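Local coordinates for glycoside Hydrolase Family 43_12 (Metagenome, PDB 7JVH), which probably hydrolyses glycosidic bonds in arabinose- or xylose-containing plant polysaccharides, as a family 43 glycoside hydrolase built on a five-bladed beta-propeller, at residues E265-A270 / N281-L286; V236-P241 / L252-G257; R202-W207 / V223-G228; D300-A305 / G317-I322; P62-C67 / R334-L339. All coordinates share one frame; numbering follows the deposited sequence.

In the fold
From the N terminus, contact 5 opens first: 62-67 enters the first four-stranded sheet of the propeller and is met by 334-339 of the fifth, a loop of 266 residues that ties the two ends of the ring together. The other four contacts are nested inside that loop and follow one another in series without crossing. Contact 3 closes a hairpin in the third sheet, contact 2 a hairpin in the fourth, contact 1 the far side of the same fourth sheet, and contact 4 the hairpin that begins the fifth. Strands 249-255 and 265-270 pair to join contacts 2 and 1, and 316-322 with 335-342 joins contacts 4 and 5.

Contact 1: residues E265-A270 / N281-L286; sequences EVIFKA and NNNPIL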
# COMPACT_ATOMS: atom_id res chain seq x y z
N GLU A 265 -17.97 -5.94 3.38
CA GLU A 265 -17.88 -6.99 2.39
C GLU A 265 -19.18 -7.77 2.43
O GLU A 265 -19.70 -8.06 3.50
CB GLU A 265 -16.71 -7.92 2.66
CG GLU A 265 -16.34 -8.77 1.46
CD GLU A 265 -15.46 -8.06 0.45
OE1 GLU A 265 -15.06 -6.88 0.69
OE2 GLU A 265 -15.14 -8.69 -0.56
N VAL A 266 -19.68 -8.10 1.23
CA VAL A 266 -20.95 -8.76 1.04
C VAL A 266 -20.70 -10.00 0.19
O VAL A 266 -19.64 -10.13 -0.42
CB VAL A 266 -21.98 -7.82 0.40
CG1 VAL A 266 -22.17 -6.59 1.26
CG2 VAL A 266 -21.57 -7.42 -1.01
N ILE A 267 -21.69 -10.91 0.16
CA ILE A 267 -21.52 -12.21 -0.48
C ILE A 267 -22.81 -12.64 -1.20
O ILE A 267 -23.92 -12.51 -0.65
CB ILE A 267 -21.12 -13.30 0.55
CG1 ILE A 267 -20.74 -14.61 -0.15
CG2 ILE A 267 -22.25 -13.55 1.55
CD1 ILE A 267 -19.38 -14.59 -0.82
N PHE A 268 -22.63 -13.16 -2.43
CA PHE A 268 -23.68 -13.61 -3.32
C PHE A 268 -23.35 -15.03 -3.74
O PHE A 268 -22.18 -15.40 -3.77
CB PHE A 268 -23.67 -12.77 -4.61
CG PHE A 268 -23.98 -11.31 -4.41
CD1 PHE A 268 -22.98 -10.39 -4.11
CD2 PHE A 268 -25.29 -10.85 -4.55
CE1 PHE A 268 -23.28 -9.06 -3.94
CE2 PHE A 268 -25.58 -9.50 -4.37
CZ PHE A 268 -24.57 -8.61 -4.08
N LYS A 269 -24.38 -15.81 -4.10
CA LYS A 269 -24.17 -17.12 -4.71
C LYS A 269 -25.07 -17.38 -5.93
O LYS A 269 -26.12 -16.75 -6.08
CB LYS A 269 -24.32 -18.24 -3.67
CG LYS A 269 -25.74 -18.65 -3.34
CD LYS A 269 -25.79 -19.69 -2.23
CE LYS A 269 -27.22 -20.06 -1.86
NZ LYS A 269 -27.77 -21.16 -2.70
N ALA A 270 -24.63 -18.30 -6.81
CA ALA A 270 -25.37 -18.69 -8.00
C ALA A 270 -25.08 -20.13 -8.39
O ALA A 270 -24.04 -20.67 -8.03
CB ALA A 270 -25.03 -17.78 -9.16
N ASN A 281 -29.15 -13.46 2.77
CA ASN A 281 -29.95 -12.61 3.63
C ASN A 281 -29.07 -11.95 4.70
O ASN A 281 -29.28 -10.79 5.06
CB ASN A 281 -31.06 -13.38 4.28
CG ASN A 281 -31.83 -12.54 5.29
OD1 ASN A 281 -32.28 -11.45 4.96
ND2 ASN A 281 -31.97 -13.04 6.53
N ASN A 282 -28.09 -12.71 5.22
CA ASN A 282 -27.09 -12.21 6.16
C ASN A 282 -26.04 -11.46 5.38
O ASN A 282 -25.15 -12.05 4.75
CB ASN A 282 -26.43 -13.36 6.93
CG ASN A 282 -25.42 -12.88 7.95
OD1 ASN A 282 -25.77 -12.60 9.09
ND2 ASN A 282 -24.16 -12.82 7.57
N ASN A 283 -26.14 -10.13 5.40
CA ASN A 283 -25.14 -9.27 4.78
C ASN A 283 -25.18 -7.92 5.47
O ASN A 283 -26.24 -7.48 5.92
CB ASN A 283 -25.41 -9.14 3.27
CG ASN A 283 -24.54 -10.07 2.44
OD1 ASN A 283 -23.32 -10.09 2.60
ND2 ASN A 283 -25.17 -10.85 1.56
N PRO A 284 -24.03 -7.22 5.64
CA PRO A 284 -22.72 -7.73 5.22
C PRO A 284 -22.13 -8.83 6.14
O PRO A 284 -22.70 -9.13 7.19
CB PRO A 284 -21.84 -6.49 5.30
CG PRO A 284 -22.46 -5.68 6.39
CD PRO A 284 -23.95 -5.91 6.30
N ILE A 285 -21.00 -9.43 5.71
CA ILE A 285 -20.28 -10.44 6.46
C ILE A 285 -18.97 -9.93 7.09
O ILE A 285 -18.29 -10.68 7.81
CB ILE A 285 -19.96 -11.69 5.63
CG1 ILE A 285 -19.24 -11.31 4.32
CG2 ILE A 285 -21.24 -12.48 5.35
CD1 ILE A 285 -18.64 -12.48 3.58
N LEU A 286 -18.65 -8.66 6.82
CA LEU A 286 -17.41 -8.02 7.34
C LEU A 286 -17.52 -6.49 7.35
O LEU A 286 -17.47 -5.92 6.30
CB LEU A 286 -16.24 -8.42 6.45
CG LEU A 286 -14.93 -7.76 6.84
CD1 LEU A 286 -14.38 -8.40 8.09
CD2 LEU A 286 -13.92 -7.88 5.73
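Glu265 and Leu286 make the single antiparallel bridge between strand 265-270 and the loop 281-286, their CA atoms 5.1 Å apart. It is a hydrogen-bonded pair: Glu265 N donates to Leu286 O at 3.0 Å, and Glu265 O receives Ile285 N at 2.9 Å. Ile285 and Leu286 both face Glu265, which defines a classic beta bulge, and a cis peptide bond precedes Pro284. Farther along the strand, the side-chain amide of Asn283 does the work of a backbone. Its OD1 accepts from Ile267 N at 3.0 Å, with the donor tilted 25° from the carbonyl plane, while its ND2 donates to Ile267 O at 3.0 Å, close to its own amide plane and onto a lone pair. The same OD1 lies 3.4 Å from Val266 CB, with the two side chains at about a right angle. Ile285 has CG1 placed between its backbone N and carbonyl carbon (chi1 53°), from where CD1 reaches Ile267 CB at 4.0 Å. Leu286 CB rests on Glu265 CB, but the carboxylate of Glu265 leads elsewhere, its OE1 accepting from Ala305 N in the neighbouring sheet. Asn283 ND2 also bonds weakly to Trp280 O. The two Ile267 bonds, one accepted and one donated, probably hold the amide's orientation; they add to the Ile267-Trp280 backbone bond and carry the pairing on past the end of strand 278-279.

Contact 2: residues V236-P241 / L252-G257; sequences VWIEGP and LMCAEG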
# COMPACT_ATOMS: atom_id res chain seq x y z
N VAL A 236 -23.29 2.09 -2.16
CA VAL A 236 -22.19 2.86 -2.68
C VAL A 236 -21.06 1.95 -3.20
O VAL A 236 -20.63 1.04 -2.51
CB VAL A 236 -21.65 3.83 -1.60
CG1 VAL A 236 -20.35 4.52 -2.02
CG2 VAL A 236 -22.72 4.85 -1.23
N TRP A 237 -20.62 2.22 -4.43
CA TRP A 237 -19.41 1.65 -5.03
C TRP A 237 -19.12 0.17 -4.77
O TRP A 237 -18.03 -0.18 -4.32
CB TRP A 237 -18.20 2.49 -4.60
CG TRP A 237 -17.89 3.59 -5.57
CD1 TRP A 237 -18.36 4.87 -5.54
CD2 TRP A 237 -17.05 3.48 -6.72
NE1 TRP A 237 -17.87 5.57 -6.62
CE2 TRP A 237 -17.05 4.74 -7.35
CE3 TRP A 237 -16.30 2.44 -7.28
CZ2 TRP A 237 -16.33 4.99 -8.52
CZ3 TRP A 237 -15.57 2.69 -8.44
CH2 TRP A 237 -15.60 3.96 -9.05
N ILE A 238 -20.08 -0.70 -5.08
CA ILE A 238 -19.83 -2.12 -5.09
C ILE A 238 -18.64 -2.40 -5.99
O ILE A 238 -18.59 -1.95 -7.13
CB ILE A 238 -21.06 -2.97 -5.51
CG1 ILE A 238 -20.76 -4.46 -5.33
CG2 ILE A 238 -21.49 -2.67 -6.93
CD1 ILE A 238 -21.92 -5.27 -4.83
N GLU A 239 -17.66 -3.13 -5.46
CA GLU A 239 -16.38 -3.34 -6.12
C GLU A 239 -15.65 -4.54 -5.51
O GLU A 239 -16.26 -5.39 -4.88
CB GLU A 239 -15.56 -2.04 -6.06
CG GLU A 239 -15.06 -1.65 -4.68
CD GLU A 239 -14.54 -0.21 -4.61
OE1 GLU A 239 -14.16 0.35 -5.64
OE2 GLU A 239 -14.50 0.40 -3.53
N GLY A 240 -14.33 -4.63 -5.77
CA GLY A 240 -13.50 -5.75 -5.39
C GLY A 240 -14.13 -7.13 -5.62
O GLY A 240 -14.01 -8.00 -4.77
N PRO A 241 -14.78 -7.39 -6.77
CA PRO A 241 -15.46 -8.68 -6.98
C PRO A 241 -14.48 -9.85 -7.08
O PRO A 241 -13.47 -9.74 -7.79
CB PRO A 241 -16.18 -8.49 -8.32
CG PRO A 241 -15.39 -7.42 -9.03
CD PRO A 241 -14.86 -6.50 -7.96
N LEU A 252 -19.81 -14.97 -5.42
CA LEU A 252 -19.30 -13.64 -5.74
C LEU A 252 -19.20 -12.88 -4.43
O LEU A 252 -20.21 -12.66 -3.76
CB LEU A 252 -20.22 -12.90 -6.73
CG LEU A 252 -19.94 -11.41 -6.95
CD1 LEU A 252 -18.61 -11.21 -7.66
CD2 LEU A 252 -21.07 -10.78 -7.74
N MSE A 253 -17.97 -12.48 -4.08
CA MSE A 253 -17.74 -11.65 -2.90
C MSE A 253 -17.26 -10.27 -3.35
O MSE A 253 -16.34 -10.17 -4.16
CB MSE A 253 -16.71 -12.31 -1.97
CG MSE A 253 -16.67 -11.69 -0.59
SE MSE A 253 -15.38 -12.56 0.60
CE MSE A 253 -16.35 -14.10 1.22
N CYS A 254 -17.89 -9.23 -2.81
CA CYS A 254 -17.59 -7.86 -3.20
C CYS A 254 -17.48 -6.96 -1.99
O CYS A 254 -18.09 -7.23 -0.96
CB CYS A 254 -18.71 -7.30 -4.09
SG CYS A 254 -19.07 -8.28 -5.57
N ALA A 255 -16.68 -5.90 -2.12
CA ALA A 255 -16.71 -4.77 -1.21
C ALA A 255 -17.91 -3.90 -1.58
O ALA A 255 -18.25 -3.80 -2.76
CB ALA A 255 -15.41 -3.97 -1.30
N GLU A 256 -18.53 -3.28 -0.57
CA GLU A 256 -19.70 -2.40 -0.75
C GLU A 256 -19.68 -1.29 0.31
O GLU A 256 -19.32 -1.53 1.46
CB GLU A 256 -21.01 -3.19 -0.66
CG GLU A 256 -22.27 -2.35 -0.76
CD GLU A 256 -23.55 -3.14 -0.57
OE1 GLU A 256 -23.85 -4.05 -1.38
OE2 GLU A 256 -24.29 -2.85 0.39
N GLY A 257 -20.06 -0.08 -0.10
CA GLY A 257 -20.11 1.09 0.75
C GLY A 257 -18.98 2.11 0.63
O GLY A 257 -19.04 3.15 1.28
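Glu239 and Ala255 form an antiparallel hydrogen-bonded pair with CA atoms 5.1 Å apart, where strands 239-241 and 252-255 run at 157° to each other. Both bonds of the pair, Glu239 N to Ala255 O and Ala255 N to Glu239 O, measure 2.8 Å, but in the second the donor stands well above the carbonyl plane. Beyond the strands, Gly257 N donates to Val236 O at 2.7 Å. On one side of the hairpin, Ile238 CG1 packs on Cys254 CB at 3.7 Å, and Pro241 CB touches Leu252 CD1 at 3.7 Å and lies beside Cys254 SG. Ile204 of the third sheet touches all four. On the other side, Glu239 CG passes Ala255 CB at 4.1 Å. The first torsion of Glu239 (chi1 69°) folds CG in close to its own main chain, and the chain beyond is extended, carrying OE1 to a hydrogen bond with a bound glycerol. Gly240 gives its N-H to Asp173 OD2, and that carboxylate lies near Glu239. A hairpin that opens a propeller sheet and presents an acid at its start, beside a bound polyol, is consistent with the central substrate pocket of family 43 enzymes.

Contact 3: residues R202-W207 / V223-G228; sequences RCIKIW and VIVNGG
Ile204 and Val225 lie side by side and point the same way, CB to CB 3.9 Å, as members of an antiparallel hydrogen-bonded pair. Ile224 comes at Ile204 from a slant, its CG1 3.8 Å from Ile204 CG2. It meets Ile206 at about a right angle, with Ile224 CG2 3.7 Å from Ile206 CG2. Turned back over the main chain at chi1 47°, Ile224 fits between both isoleucines. Shortened to an alanine, Ile224 would lose CG1, CG2 and CD1, and Ile204 CG2 and Ile206 CG2 would probably face a gap. The opposite face carries Cys203, Lys205, Val223 and Asn226: Val223 CG2 meets the aliphatic Lys205 CE at 4.1 Å, while the amine of Lys205 goes on to a salt bridge with Asp190. Asn226 OD1 approaches Cys203 SG at 3.2 Å, though its hydrogen-bond partner is His201. The backbone is irregular at the same place as the slant. Ile204 O accepts Ile224 N at 2.9 Å and, weakly, Val225 N at 3.4 Å, so two successive residues face one. That is a classic beta bulge in the hairpin of strands 203-210 and 215-226, whose isoleucine face packs on Leu252 in the adjoining sheet of the propeller.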
# COMPACT_ATOMS: atom_id res chain seq x y z
N ARG A 202 -22.85 1.69 -8.99
CA ARG A 202 -21.89 0.92 -9.75
C ARG A 202 -22.41 -0.50 -9.96
O ARG A 202 -23.47 -0.87 -9.44
CB ARG A 202 -20.55 0.90 -9.01
CG ARG A 202 -19.84 2.24 -8.98
CD ARG A 202 -19.56 2.91 -10.32
NE ARG A 202 -18.35 2.39 -10.95
CZ ARG A 202 -17.50 3.08 -11.69
NH1 ARG A 202 -17.68 4.39 -11.94
NH2 ARG A 202 -16.47 2.44 -12.25
N CYS A 203 -21.66 -1.27 -10.76
CA CYS A 203 -22.08 -2.59 -11.23
C CYS A 203 -20.94 -3.57 -11.16
O CYS A 203 -19.78 -3.18 -11.27
CB CYS A 203 -22.49 -2.51 -12.72
SG CYS A 203 -24.00 -1.60 -13.00
N ILE A 204 -21.29 -4.84 -11.01
CA ILE A 204 -20.36 -5.94 -11.22
C ILE A 204 -20.70 -6.59 -12.56
O ILE A 204 -21.84 -6.96 -12.82
CB ILE A 204 -20.43 -7.00 -10.11
CG1 ILE A 204 -20.17 -6.35 -8.74
CG2 ILE A 204 -19.46 -8.13 -10.39
CD1 ILE A 204 -18.87 -5.59 -8.63
N LYS A 205 -19.66 -6.71 -13.40
CA LYS A 205 -19.76 -7.21 -14.74
C LYS A 205 -18.83 -8.39 -14.88
O LYS A 205 -17.73 -8.36 -14.37
CB LYS A 205 -19.35 -6.11 -15.73
CG LYS A 205 -19.60 -6.46 -17.19
CD LYS A 205 -19.47 -5.26 -18.10
CE LYS A 205 -20.61 -4.27 -17.89
NZ LYS A 205 -20.44 -3.04 -18.67
N ILE A 206 -19.29 -9.42 -15.60
CA ILE A 206 -18.48 -10.61 -15.87
C ILE A 206 -18.29 -10.78 -17.38
O ILE A 206 -19.16 -10.41 -18.17
CB ILE A 206 -19.10 -11.87 -15.23
CG1 ILE A 206 -18.12 -13.04 -15.29
CG2 ILE A 206 -20.43 -12.24 -15.90
CD1 ILE A 206 -18.56 -14.21 -14.42
N TRP A 207 -17.13 -11.33 -17.75
CA TRP A 207 -16.74 -11.62 -19.13
C TRP A 207 -16.15 -13.00 -19.17
O TRP A 207 -15.45 -13.39 -18.24
CB TRP A 207 -15.64 -10.68 -19.60
CG TRP A 207 -15.96 -9.23 -19.67
CD1 TRP A 207 -15.97 -8.35 -18.64
CD2 TRP A 207 -16.28 -8.48 -20.85
NE1 TRP A 207 -16.28 -7.10 -19.10
CE2 TRP A 207 -16.48 -7.15 -20.45
CE3 TRP A 207 -16.42 -8.81 -22.21
CZ2 TRP A 207 -16.83 -6.13 -21.35
CZ3 TRP A 207 -16.76 -7.80 -23.11
CH2 TRP A 207 -16.97 -6.48 -22.67
N VAL A 223 -24.01 -7.93 -16.80
CA VAL A 223 -24.09 -7.37 -15.46
C VAL A 223 -24.71 -8.43 -14.55
O VAL A 223 -25.85 -8.84 -14.76
CB VAL A 223 -24.93 -6.07 -15.40
CG1 VAL A 223 -25.02 -5.59 -13.96
CG2 VAL A 223 -24.32 -5.00 -16.29
N ILE A 224 -23.94 -8.86 -13.54
CA ILE A 224 -24.38 -9.88 -12.57
C ILE A 224 -24.80 -9.33 -11.21
O ILE A 224 -25.55 -9.97 -10.49
CB ILE A 224 -23.34 -11.01 -12.40
CG1 ILE A 224 -21.93 -10.45 -12.19
CG2 ILE A 224 -23.36 -11.94 -13.61
CD1 ILE A 224 -20.94 -11.53 -11.82
N VAL A 225 -24.31 -8.13 -10.87
CA VAL A 225 -24.85 -7.36 -9.75
C VAL A 225 -25.01 -5.91 -10.17
O VAL A 225 -24.09 -5.33 -10.72
CB VAL A 225 -23.96 -7.41 -8.49
CG1 VAL A 225 -24.56 -6.53 -7.39
CG2 VAL A 225 -23.82 -8.84 -7.99
N ASN A 226 -26.19 -5.35 -9.89
CA ASN A 226 -26.47 -3.94 -10.12
C ASN A 226 -26.65 -3.17 -8.81
O ASN A 226 -27.65 -3.34 -8.12
CB ASN A 226 -27.68 -3.77 -11.02
CG ASN A 226 -27.82 -2.35 -11.53
OD1 ASN A 226 -26.85 -1.57 -11.55
ND2 ASN A 226 -29.04 -2.00 -11.96
N GLY A 227 -25.66 -2.32 -8.49
CA GLY A 227 -25.71 -1.48 -7.30
C GLY A 227 -25.08 -2.11 -6.07
O GLY A 227 -24.11 -1.57 -5.51
N GLY A 228 -25.64 -3.25 -5.64
CA GLY A 228 -25.21 -3.98 -4.45
C GLY A 228 -26.19 -5.06 -4.03
O GLY A 228 -26.97 -5.54 -4.86

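Contact 4: residues D300-A305 / G317-I322; sequences DWAGHA and GVFLGI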
# COMPACT_ATOMS: atom_id res chain seq x y z
N ASP A 300 -11.04 0.68 11.49
CA ASP A 300 -12.15 1.22 10.72
C ASP A 300 -12.00 0.86 9.23
O ASP A 300 -10.99 0.28 8.81
CB ASP A 300 -12.17 2.75 10.88
CG ASP A 300 -13.52 3.29 11.20
OD1 ASP A 300 -14.51 2.61 10.86
OD2 ASP A 300 -13.62 4.37 11.83
N TRP A 301 -13.02 1.23 8.44
CA TRP A 301 -13.03 1.11 6.98
C TRP A 301 -12.75 -0.32 6.50
O TRP A 301 -12.01 -0.52 5.55
CB TRP A 301 -12.05 2.08 6.30
CG TRP A 301 -12.21 3.55 6.66
CD1 TRP A 301 -13.08 4.11 7.55
CD2 TRP A 301 -11.42 4.64 6.15
NE1 TRP A 301 -12.90 5.48 7.61
CE2 TRP A 301 -11.89 5.82 6.76
CE3 TRP A 301 -10.36 4.73 5.23
CZ2 TRP A 301 -11.32 7.08 6.51
CZ3 TRP A 301 -9.80 5.97 4.97
CH2 TRP A 301 -10.27 7.13 5.61
N ALA A 302 -13.35 -1.31 7.16
CA ALA A 302 -13.07 -2.71 6.88
C ALA A 302 -13.84 -3.20 5.66
O ALA A 302 -15.07 -3.17 5.63
CB ALA A 302 -13.39 -3.56 8.10
N GLY A 303 -13.10 -3.67 4.65
CA GLY A 303 -13.65 -4.31 3.48
C GLY A 303 -12.56 -4.64 2.47
O GLY A 303 -11.37 -4.64 2.80
N HIS A 304 -13.00 -4.92 1.24
CA HIS A 304 -12.13 -5.31 0.13
C HIS A 304 -11.31 -6.55 0.48
O HIS A 304 -10.07 -6.52 0.53
CB HIS A 304 -11.21 -4.18 -0.34
CG HIS A 304 -10.87 -4.28 -1.79
ND1 HIS A 304 -11.33 -3.36 -2.71
CD2 HIS A 304 -10.17 -5.20 -2.50
CE1 HIS A 304 -10.92 -3.70 -3.92
NE2 HIS A 304 -10.22 -4.81 -3.82
N ALA A 305 -12.03 -7.65 0.71
CA ALA A 305 -11.44 -8.89 1.18
C ALA A 305 -11.15 -9.84 0.03
O ALA A 305 -11.62 -9.65 -1.09
CB ALA A 305 -12.37 -9.55 2.17
N GLY A 317 -9.39 -14.94 5.55
CA GLY A 317 -9.71 -13.78 4.71
C GLY A 317 -8.86 -12.56 5.02
O GLY A 317 -8.88 -12.10 6.14
N VAL A 318 -8.17 -12.03 4.02
CA VAL A 318 -7.35 -10.81 4.22
C VAL A 318 -8.18 -9.62 3.75
O VAL A 318 -8.89 -9.79 2.80
CB VAL A 318 -6.02 -10.88 3.47
CG1 VAL A 318 -5.11 -11.98 4.00
CG2 VAL A 318 -6.23 -11.03 1.98
N PHE A 319 -8.09 -8.48 4.42
CA PHE A 319 -8.86 -7.29 3.99
C PHE A 319 -8.12 -6.01 4.35
O PHE A 319 -7.02 -6.09 4.87
CB PHE A 319 -10.26 -7.30 4.60
CG PHE A 319 -10.32 -7.35 6.10
CD1 PHE A 319 -9.97 -8.49 6.79
CD2 PHE A 319 -10.77 -6.27 6.83
CE1 PHE A 319 -10.05 -8.55 8.17
CE2 PHE A 319 -10.85 -6.33 8.21
CZ PHE A 319 -10.49 -7.47 8.88
N LEU A 320 -8.72 -4.86 4.06
CA LEU A 320 -8.09 -3.60 4.36
C LEU A 320 -8.84 -2.91 5.45
O LEU A 320 -10.04 -3.13 5.62
CB LEU A 320 -7.97 -2.72 3.11
CG LEU A 320 -9.20 -2.02 2.55
CD1 LEU A 320 -9.58 -0.80 3.37
CD2 LEU A 320 -8.96 -1.62 1.09
N GLY A 321 -8.11 -2.07 6.21
CA GLY A 321 -8.67 -1.26 7.26
C GLY A 321 -7.68 -0.16 7.57
O GLY A 321 -6.56 -0.17 7.07
N ILE A 322 -8.13 0.81 8.37
CA ILE A 322 -7.31 1.85 8.92
C ILE A 322 -7.31 1.80 10.46
O ILE A 322 -8.31 1.44 11.08
CB ILE A 322 -7.82 3.23 8.49
CG1 ILE A 322 -9.21 3.54 9.05
CG2 ILE A 322 -7.86 3.32 6.98
CD1 ILE A 322 -9.61 5.00 8.84
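Ile322 and Asp300 bond to each other at one end of the antiparallel beta hairpin that begins the fifth propeller sheet, strands 300-308 and 316-322, and a beta bulge separates this pair from Gly303 and Leu320. The half around Phe319 and Leu320 is buried and close-fitting. The backbone brings Phe319 CB to 3.9 Å from Ala305 CB; chi1 57° swings the Phe319 ring so that CE2 comes 3.8 Å from Ala302 CB. Leu320 CD2 meets His304 CB at 3.7 Å, and Ala302 CA points its hydrogen at Leu320 O. The other half reaches the surface: Asp300 and Trp301 are partly exposed, and Asp300 CB lies 3.6 Å from Ile322 CG1 while its carboxylate leads away. Here Ile322 sets CD1 over one face of the indole in a CH-pi contact, although its closest modelled approach is doubtfully short. Trp301 NE1 donates to Asp261. With an alanine at Trp301 the indole is gone, and the CD1 side of Ile322 would probably be left uncovered and Asp261 OD1 without this donor. Back in the buried half, Leu320 N meets Gly303 O at 2.9 Å with an N-H...O angle of 172°, the straightest of the four backbone bonds between 300-305 and 317-322.

Contact 5: residues P62-C67 / R334-L339; sequences PDPSIC and RETFML. With GOL (glycerol), chain G.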
# COMPACT_ATOMS: atom_id res chain seq x y z
N PRO A 62 -2.94 -1.54 0.88
CA PRO A 62 -4.38 -1.67 0.67
C PRO A 62 -4.77 -2.77 -0.31
O PRO A 62 -3.91 -3.42 -0.94
CB PRO A 62 -4.77 -0.28 0.13
CG PRO A 62 -3.50 0.55 0.18
CD PRO A 62 -2.39 -0.43 0.10
N ASP A 63 -6.08 -2.99 -0.42
CA ASP A 63 -6.68 -3.88 -1.41
C ASP A 63 -5.91 -5.20 -1.48
O ASP A 63 -5.33 -5.54 -2.50
CB ASP A 63 -6.69 -3.19 -2.78
CG ASP A 63 -7.34 -1.82 -2.74
OD1 ASP A 63 -8.49 -1.71 -2.25
OD2 ASP A 63 -6.69 -0.86 -3.21
N PRO A 64 -5.87 -5.99 -0.38
CA PRO A 64 -5.05 -7.20 -0.36
C PRO A 64 -5.71 -8.31 -1.16
O PRO A 64 -6.92 -8.53 -1.05
CB PRO A 64 -5.02 -7.56 1.13
CG PRO A 64 -6.29 -7.00 1.68
CD PRO A 64 -6.58 -5.75 0.89
N SER A 65 -4.89 -9.01 -1.95
CA SER A 65 -5.31 -10.16 -2.73
C SER A 65 -4.34 -11.30 -2.44
O SER A 65 -3.14 -11.08 -2.27
CB SER A 65 -5.30 -9.81 -4.21
OG SER A 65 -5.54 -10.95 -5.01
N ILE A 66 -4.88 -12.52 -2.41
CA ILE A 66 -4.14 -13.69 -1.99
C ILE A 66 -4.53 -14.93 -2.80
O ILE A 66 -5.69 -15.13 -3.13
CB ILE A 66 -4.32 -13.94 -0.46
CG1 ILE A 66 -3.47 -15.10 0.01
CG2 ILE A 66 -5.78 -14.15 -0.11
CD1 ILE A 66 -3.22 -15.08 1.52
N CYS A 67 -3.52 -15.74 -3.13
CA CYS A 67 -3.71 -16.99 -3.82
C CYS A 67 -2.80 -18.07 -3.21
O CYS A 67 -1.87 -17.76 -2.47
CB CYS A 67 -3.42 -16.81 -5.29
SG CYS A 67 -1.67 -16.73 -5.69
N ARG A 334 -4.20 2.52 4.40
CA ARG A 334 -5.03 1.35 4.59
C ARG A 334 -4.12 0.11 4.65
O ARG A 334 -3.25 -0.07 3.78
CB ARG A 334 -6.06 1.22 3.46
CG ARG A 334 -7.09 2.33 3.42
CD ARG A 334 -7.85 2.31 2.10
NE ARG A 334 -6.95 2.64 0.99
CZ ARG A 334 -7.18 2.40 -0.29
NH1 ARG A 334 -8.32 1.83 -0.70
NH2 ARG A 334 -6.26 2.75 -1.17
N GLU A 335 -4.34 -0.72 5.67
CA GLU A 335 -3.44 -1.83 5.99
C GLU A 335 -4.12 -3.17 5.72
O GLU A 335 -5.35 -3.23 5.60
CB GLU A 335 -3.04 -1.72 7.45
CG GLU A 335 -2.60 -0.31 7.84
CD GLU A 335 -2.21 -0.18 9.29
OE1 GLU A 335 -3.08 0.01 10.11
OE2 GLU A 335 -1.00 -0.23 9.58
N THR A 336 -3.30 -4.19 5.52
CA THR A 336 -3.79 -5.56 5.25
C THR A 336 -4.06 -6.28 6.56
O THR A 336 -3.11 -6.65 7.22
CB THR A 336 -2.74 -6.40 4.55
OG1 THR A 336 -2.57 -5.83 3.26
CG2 THR A 336 -3.17 -7.84 4.39
N PHE A 337 -5.32 -6.48 6.89
CA PHE A 337 -5.72 -7.20 8.11
C PHE A 337 -6.06 -8.63 7.76
O PHE A 337 -6.32 -8.92 6.61
CB PHE A 337 -7.03 -6.64 8.64
CG PHE A 337 -6.89 -5.30 9.30
CD1 PHE A 337 -6.54 -4.19 8.56
CD2 PHE A 337 -7.10 -5.15 10.65
CE1 PHE A 337 -6.42 -2.96 9.16
CE2 PHE A 337 -6.99 -3.92 11.25
CZ PHE A 337 -6.64 -2.82 10.51
N MSE A 338 -6.11 -9.52 8.74
CA MSE A 338 -6.51 -10.91 8.46
C MSE A 338 -7.49 -11.38 9.53
O MSE A 338 -7.52 -10.77 10.58
CB MSE A 338 -5.32 -11.85 8.33
CG MSE A 338 -5.62 -13.01 7.43
SE MSE A 338 -4.27 -14.36 7.49
CE MSE A 338 -3.26 -14.61 5.89
N LEU A 339 -8.27 -12.41 9.21
CA LEU A 339 -9.28 -13.01 10.11
C LEU A 339 -9.50 -14.45 9.67
O LEU A 339 -9.32 -14.74 8.50
CB LEU A 339 -10.58 -12.23 9.97
CG LEU A 339 -10.78 -11.03 10.89
CD1 LEU A 339 -12.19 -10.51 10.78
CD2 LEU A 339 -10.47 -11.40 12.32
C1 GOL G . -9.76 0.08 -5.59
O1 GOL G . -8.97 -0.23 -6.74
C2 GOL G . -9.66 1.54 -5.21
O2 GOL G . -10.49 1.79 -4.08
C3 GOL G . -8.24 1.99 -4.91
O3 GOL G . -7.83 1.57 -3.62
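Arg334 leans on Pro62 from its first side-chain carbon: CB is 3.9 Å from Pro62 CB. The chain runs out extended at chi2 and then bends at chi3 (-66°), which brings NE to 3.7 Å from the same Pro62 CB and lays the guanidinium against the ring. Pro62 CB stands 3.5 Å above the guanidinium plane, offset toward its rim. At the tip, the edge is used instead: NH1 and NH2 both donate to O3 of a bound glycerol, at 3.0 Å from NH1 to O3 and 3.1 Å from NH2 to O3. NH2 also bonds to Phe556 O, in the C-terminal region with a concanavalin A-like family assignment. Asp63 attends the same hydroxyl, with glycerol O3 donating to Asp63 OD2 at 2.7 Å. Between the charges themselves there is only a long salt bridge, Asp63 OD1 to Arg334 NH1 at 3.9 Å, with the carboxylate and guanidinium planes 84° apart and no N-H aimed at the oxygen. Behind this site, Pro64 CB sits 3.7 Å from Thr336 OG1, whose bonds go to Tyr61 and Asn77. Farther on, Ile66 CD1 packs on the methyl CE of Met338, which joins strands 65-69 and 335-342. Three bonds thus grip one glycerol hydroxyl, and the ligand also binds Ala123 and Asp173. The glycerol, probably from the crystallisation liquor, may mark where a sugar hydroxyl could bind, consistent with a substrate pocket.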